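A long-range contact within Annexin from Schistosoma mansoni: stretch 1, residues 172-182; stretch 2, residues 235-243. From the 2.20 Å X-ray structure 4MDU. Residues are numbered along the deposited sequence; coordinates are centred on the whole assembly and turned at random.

Stretch 1 172-182: KETCGDYEYAL
Stretch 2 235-243: RRITRVICN

Packing of two helices in Schistosoma mansoni annexin. In stretch 1 a 3-10 segment, 173-175, leads through the N-cap Gly176 (phi/psi 143/178°) into helix 177-182; stretch 2 is helical over 236-243. The axes run in the same general direction, 38° apart (signed angle -38°), and approach to 10.3 Å. Register is set by Ala181 CA to Thr238 CA, 5.9 Å, and Asp177 CA to Arg235 CA, 8.0 Å. Arg235 covers the most surface. Its CA-to-CB bond points sideways, but the chain (m, m, t, chi4 -156°) brings its guanidinium flat over one face of the Tyr180 ring (chi1 t, chi2 -83°): planes at 3°, centres 3.8 Å apart, and Arg235 CZ 3.6 Å from Tyr180 CG. The cation thus meets the pi cloud, while Arg235 CD adds a CH-pi contact to the same ring. Asp177 (chi1 m) supplies the opposite charge in a salt bridge, Asp177 OD1 to Arg235 NH1, 3.3 Å. Farther along, Thr238 (chi1 m) points toward stretch 1; its CG2 lies 3.9 Å from Ala181 CB and near the plane of the Tyr180 ring. The small Ala181 side chain also meets Cys242 (chi1 m), CB to SG 4.3 Å. No direct hydrogen bond crosses; one water donates to Asp177 O (3.0 Å from the water O) and also hydrogen-bonds Thr238 OG1 (2.4 Å from the water O).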

ATOM      1  N   LYS B 172     -16.320   5.190   6.363  1.00 40.17           N
ATOM      2  CA  LYS B 172     -17.073   4.711   7.517  1.00 41.55           C
ATOM      3  C   LYS B 172     -16.514   3.400   8.062  1.00 37.21           C
ATOM      4  O   LYS B 172     -15.936   2.606   7.329  1.00 36.12           O
ATOM      5  N   GLU B 173     -16.712   3.179   9.355  1.00 39.25           N
ATOM      6  CA  GLU B 173     -16.100   2.068  10.081  1.00 41.33           C
ATOM      7  C   GLU B 173     -16.576   0.712   9.603  1.00 43.92           C
ATOM      8  O   GLU B 173     -15.919  -0.301   9.834  1.00 45.50           O
ATOM      9  CB  GLU B 173     -16.341   2.222  11.580  1.00 52.38           C
ATOM     10  CG  GLU B 173     -17.734   2.708  11.936  1.00 56.19           C
ATOM     11  CD  GLU B 173     -17.728   3.585  13.178  1.00 69.04           C
ATOM     12  OE1 GLU B 173     -17.974   3.056  14.285  1.00 70.61           O
ATOM     13  OE2 GLU B 173     -17.468   4.803  13.045  1.00 69.97           O
ATOM     14  N   THR B 174     -17.715   0.706   8.920  1.00 49.61           N
ATOM     15  CA  THR B 174     -18.251  -0.511   8.322  1.00 54.90           C
ATOM     16  C   THR B 174     -17.465  -0.933   7.072  1.00 52.89           C
ATOM     17  O   THR B 174     -17.652  -2.030   6.536  1.00 51.87           O
ATOM     18  CB  THR B 174     -19.730  -0.317   7.946  1.00 61.79           C
ATOM     19  OG1 THR B 174     -19.850   0.825   7.089  1.00 66.08           O
ATOM     20  CG2 THR B 174     -20.585  -0.096   9.197  1.00 65.06           C
ATOM     21  N   CYS B 175     -16.590  -0.058   6.599  1.00 39.15           N
ATOM     22  CA  CYS B 175     -15.802  -0.373   5.420  1.00 38.52           C
ATOM     23  C   CYS B 175     -14.679  -1.374   5.731  1.00 47.00           C
ATOM     24  O   CYS B 175     -14.046  -1.913   4.823  1.00 56.42           O
ATOM     25  CB  CYS B 175     -15.262   0.912   4.779  1.00 33.46           C
ATOM     26  SG  CYS B 175     -16.572   1.971   4.071  1.00 46.08           S
ATOM     27  N   GLY B 176     -14.440  -1.635   7.011  1.00 46.37           N
ATOM     28  CA  GLY B 176     -13.440  -2.620   7.390  1.00 43.52           C
ATOM     29  C   GLY B 176     -12.607  -2.308   8.623  1.00 36.27           C
ATOM     30  O   GLY B 176     -12.731  -1.241   9.231  1.00 32.06           O
ATOM     31  N   ASP B 177     -11.735  -3.247   8.979  1.00 30.69           N
ATOM     32  CA  ASP B 177     -10.923  -3.108  10.176  1.00 36.18           C
ATOM     33  C   ASP B 177     -10.012  -1.885  10.109  1.00 36.11           C
ATOM     34  O   ASP B 177      -9.794  -1.206  11.116  1.00 35.64           O
ATOM     35  CB  ASP B 177     -10.115  -4.384  10.429  1.00 38.07           C
ATOM     36  CG  ASP B 177     -11.005  -5.618  10.564  1.00 40.20           C
ATOM     37  OD1 ASP B 177     -12.048  -5.522  11.236  1.00 38.69           O
ATOM     38  OD2 ASP B 177     -10.672  -6.682   9.997  1.00 43.30           O
ATOM     39  N   TYR B 178      -9.470  -1.603   8.930  1.00 33.36           N
ATOM     40  CA  TYR B 178      -8.567  -0.468   8.791  1.00 27.07           C
ATOM     41  C   TYR B 178      -9.326   0.826   9.041  1.00 28.34           C
ATOM     42  O   TYR B 178      -8.858   1.702   9.772  1.00 32.83           O
ATOM     43  CB  TYR B 178      -7.917  -0.448   7.403  1.00 33.17           C
ATOM     44  CG  TYR B 178      -7.321   0.898   7.008  1.00 32.66           C
ATOM     45  CD1 TYR B 178      -6.254   1.445   7.718  1.00 24.56           C
ATOM     46  CD2 TYR B 178      -7.812   1.601   5.908  1.00 37.46           C
ATOM     47  CE1 TYR B 178      -5.712   2.661   7.358  1.00 29.48           C
ATOM     48  CE2 TYR B 178      -7.268   2.826   5.529  1.00 31.00           C
ATOM     49  CZ  TYR B 178      -6.219   3.347   6.258  1.00 34.34           C
ATOM     50  OH  TYR B 178      -5.670   4.554   5.897  1.00 34.08           O
ATOM     51  N   GLU B 179     -10.509   0.933   8.444  1.00 30.19           N
ATOM     52  CA  GLU B 179     -11.306   2.153   8.528  1.00 34.77           C
ATOM     53  C   GLU B 179     -11.762   2.408   9.957  1.00 33.17           C
ATOM     54  O   GLU B 179     -11.749   3.541  10.449  1.00 28.85           O
ATOM     55  CB  GLU B 179     -12.516   2.069   7.597  1.00 30.72           C
ATOM     56  CG  GLU B 179     -12.179   2.128   6.120  1.00 40.92           C
ATOM     57  CD  GLU B 179     -11.589   0.830   5.589  1.00 50.70           C
ATOM     58  OE1 GLU B 179     -11.559  -0.156   6.355  1.00 49.28           O
ATOM     59  OE2 GLU B 179     -11.165   0.795   4.405  1.00 49.77           O
ATOM     60  N   TYR B 180     -12.161   1.337  10.624  1.00 33.70           N
ATOM     61  CA  TYR B 180     -12.608   1.449  11.995  1.00 32.76           C
ATOM     62  C   TYR B 180     -11.450   1.930  12.867  1.00 33.58           C
ATOM     63  O   TYR B 180     -11.615   2.858  13.673  1.00 35.05           O
ATOM     64  CB  TYR B 180     -13.165   0.112  12.485  1.00 36.64           C
ATOM     65  CG  TYR B 180     -13.637   0.150  13.922  1.00 40.06           C
ATOM     66  CD1 TYR B 180     -12.733  -0.005  14.969  1.00 40.77           C
ATOM     67  CD2 TYR B 180     -14.979   0.350  14.237  1.00 42.05           C
ATOM     68  CE1 TYR B 180     -13.146   0.038  16.288  1.00 48.81           C
ATOM     69  CE2 TYR B 180     -15.411   0.384  15.567  1.00 39.34           C
ATOM     70  CZ  TYR B 180     -14.485   0.226  16.588  1.00 48.77           C
ATOM     71  OH  TYR B 180     -14.874   0.258  17.915  1.00 48.89           O
ATOM     72  N   ALA B 181     -10.274   1.325  12.692  1.00 28.77           N
ATOM     73  CA  ALA B 181      -9.097   1.728  13.470  1.00 28.95           C
ATOM     74  C   ALA B 181      -8.727   3.167  13.171  1.00 24.36           C
ATOM     75  O   ALA B 181      -8.402   3.940  14.077  1.00 28.71           O
ATOM     76  CB  ALA B 181      -7.902   0.802  13.199  1.00 24.37           C
ATOM     77  N   LEU B 182      -8.785   3.531  11.894  1.00 29.42           N
ATOM     78  CA  LEU B 182      -8.498   4.904  11.478  1.00 30.07           C
ATOM     79  C   LEU B 182      -9.403   5.875  12.232  1.00 35.91           C
ATOM     80  O   LEU B 182      -8.929   6.852  12.814  1.00 36.70           O
ATOM     81  CB  LEU B 182      -8.708   5.049   9.969  1.00 30.87           C
ATOM     82  CG  LEU B 182      -7.742   5.938   9.183  1.00 35.76           C
ATOM     83  CD1 LEU B 182      -6.324   5.604   9.545  1.00 37.78           C
ATOM     84  CD2 LEU B 182      -7.967   5.776   7.665  1.00 26.28           C
ATOM     85  N   ARG B 235     -11.835  -6.397  17.640  1.00 47.19           N
ATOM     86  CA  ARG B 235     -11.549  -4.991  17.922  1.00 52.79           C
ATOM     87  C   ARG B 235     -10.452  -4.843  18.960  1.00 53.33           C
ATOM     88  O   ARG B 235      -9.932  -3.746  19.160  1.00 51.48           O
ATOM     89  CB  ARG B 235     -12.798  -4.284  18.463  1.00 59.71           C
ATOM     90  CG  ARG B 235     -13.985  -4.255  17.522  1.00 67.69           C
ATOM     91  CD  ARG B 235     -13.604  -3.629  16.197  1.00 66.45           C
ATOM     92  NE  ARG B 235     -14.756  -3.408  15.328  1.00 61.47           N
ATOM     93  CZ  ARG B 235     -14.669  -3.316  14.004  1.00 59.15           C
ATOM     94  NH1 ARG B 235     -13.487  -3.444  13.405  1.00 42.69           N
ATOM     95  NH2 ARG B 235     -15.757  -3.109  13.278  1.00 62.47           N
ATOM     96  N   ARG B 236     -10.124  -5.939  19.643  1.00 58.32           N
ATOM     97  CA  ARG B 236      -9.226  -5.880  20.798  1.00 53.37           C
ATOM     98  C   ARG B 236      -7.829  -5.384  20.435  1.00 45.78           C
ATOM     99  O   ARG B 236      -7.212  -4.604  21.177  1.00 39.35           O
ATOM    100  CB  ARG B 236      -9.152  -7.236  21.504  1.00 58.59           C
ATOM    101  CG  ARG B 236     -10.241  -7.451  22.552  1.00 68.66           C
ATOM    102  CD  ARG B 236     -10.158  -8.844  23.161  1.00 73.12           C
ATOM    103  NE  ARG B 236     -10.278  -9.888  22.144  1.00 75.32           N
ATOM    104  CZ  ARG B 236     -10.290 -11.191  22.408  1.00 77.82           C
ATOM    105  NH1 ARG B 236     -10.189 -11.621  23.661  1.00 80.37           N
ATOM    106  NH2 ARG B 236     -10.407 -12.066  21.417  1.00 73.69           N
ATOM    107  N   ILE B 237      -7.329  -5.825  19.286  1.00 39.38           N
ATOM    108  CA  ILE B 237      -6.027  -5.360  18.839  1.00 29.92           C
ATOM    109  C   ILE B 237      -6.099  -3.852  18.650  1.00 31.10           C
ATOM    110  O   ILE B 237      -5.214  -3.122  19.088  1.00 33.83           O
ATOM    111  CB  ILE B 237      -5.592  -6.056  17.541  1.00 36.43           C
ATOM    112  CG1 ILE B 237      -5.642  -7.572  17.736  1.00 45.61           C
ATOM    113  CG2 ILE B 237      -4.194  -5.602  17.127  1.00 35.19           C
ATOM    114  CD1 ILE B 237      -5.058  -8.357  16.603  1.00 48.85           C
ATOM    115  N   THR B 238      -7.170  -3.383  18.017  1.00 28.15           N
ATOM    116  CA  THR B 238      -7.274  -1.965  17.709  1.00 33.76           C
ATOM    117  C   THR B 238      -7.277  -1.155  18.982  1.00 34.28           C
ATOM    118  O   THR B 238      -6.487  -0.229  19.149  1.00 37.52           O
ATOM    119  CB  THR B 238      -8.543  -1.648  16.929  1.00 31.06           C
ATOM    120  OG1 THR B 238      -8.435  -2.202  15.612  1.00 40.90           O
ATOM    121  CG2 THR B 238      -8.745  -0.129  16.848  1.00 25.36           C
ATOM    122  N   ARG B 239      -8.174  -1.524  19.883  1.00 35.85           N
ATOM    123  CA  ARG B 239      -8.313  -0.830  21.146  1.00 41.99           C
ATOM    124  C   ARG B 239      -6.966  -0.658  21.814  1.00 37.37           C
ATOM    125  O   ARG B 239      -6.600   0.457  22.188  1.00 42.72           O
ATOM    126  N   VAL B 240      -6.227  -1.756  21.973  1.00 29.41           N
ATOM    127  CA  VAL B 240      -4.922  -1.673  22.642  1.00 28.21           C
ATOM    128  C   VAL B 240      -3.896  -0.846  21.856  1.00 31.29           C
ATOM    129  O   VAL B 240      -3.337   0.127  22.368  1.00 29.38           O
ATOM    130  CB  VAL B 240      -4.318  -3.077  22.962  1.00 38.07           C
ATOM    131  CG1 VAL B 240      -2.913  -2.932  23.542  1.00 29.48           C
ATOM    132  CG2 VAL B 240      -5.209  -3.844  23.929  1.00 29.37           C
ATOM    133  N   ILE B 241      -3.647  -1.234  20.610  1.00 35.33           N
ATOM    134  CA  ILE B 241      -2.595  -0.577  19.841  1.00 33.41           C
ATOM    135  C   ILE B 241      -2.882   0.918  19.662  1.00 30.62           C
ATOM    136  O   ILE B 241      -2.018   1.755  19.918  1.00 30.85           O
ATOM    137  CB  ILE B 241      -2.356  -1.281  18.495  1.00 33.88           C
ATOM    138  CG1 ILE B 241      -1.823  -2.693  18.748  1.00 33.90           C
ATOM    139  CG2 ILE B 241      -1.372  -0.492  17.628  1.00 31.98           C
ATOM    140  CD1 ILE B 241      -0.564  -2.703  19.573  1.00 21.92           C
ATOM    141  N   CYS B 242      -4.103   1.262  19.261  1.00 31.30           N
ATOM    142  CA  CYS B 242      -4.413   2.663  18.984  1.00 34.86           C
ATOM    143  C   CYS B 242      -4.561   3.554  20.218  1.00 39.15           C
ATOM    144  O   CYS B 242      -4.360   4.760  20.119  1.00 41.17           O
ATOM    145  CB  CYS B 242      -5.640   2.787  18.090  1.00 39.18           C
ATOM    146  SG  CYS B 242      -5.373   2.055  16.481  1.00 30.53           S
ATOM    147  N   ASN B 243      -4.877   2.980  21.380  1.00 24.72           N
ATOM    148  CA  ASN B 243      -5.103   3.825  22.553  1.00 27.09           C
ATOM    149  C   ASN B 243      -3.989   3.944  23.573  1.00 28.25           C
ATOM    150  O   ASN B 243      -3.898   4.962  24.245  1.00 32.92           O
ATOM    151  CB  ASN B 243      -6.411   3.434  23.269  1.00 34.46           C
ATOM    152  CG  ASN B 243      -7.626   3.684  22.409  1.00 44.86           C
ATOM    153  OD1 ASN B 243      -7.846   4.800  21.937  1.00 43.56           O
ATOM    154  ND2 ASN B 243      -8.398   2.634  22.158  1.00 54.73           N
TER
HETATM  155  O   HOH W   1     -10.211  -2.115  13.936  1.00 31.77           O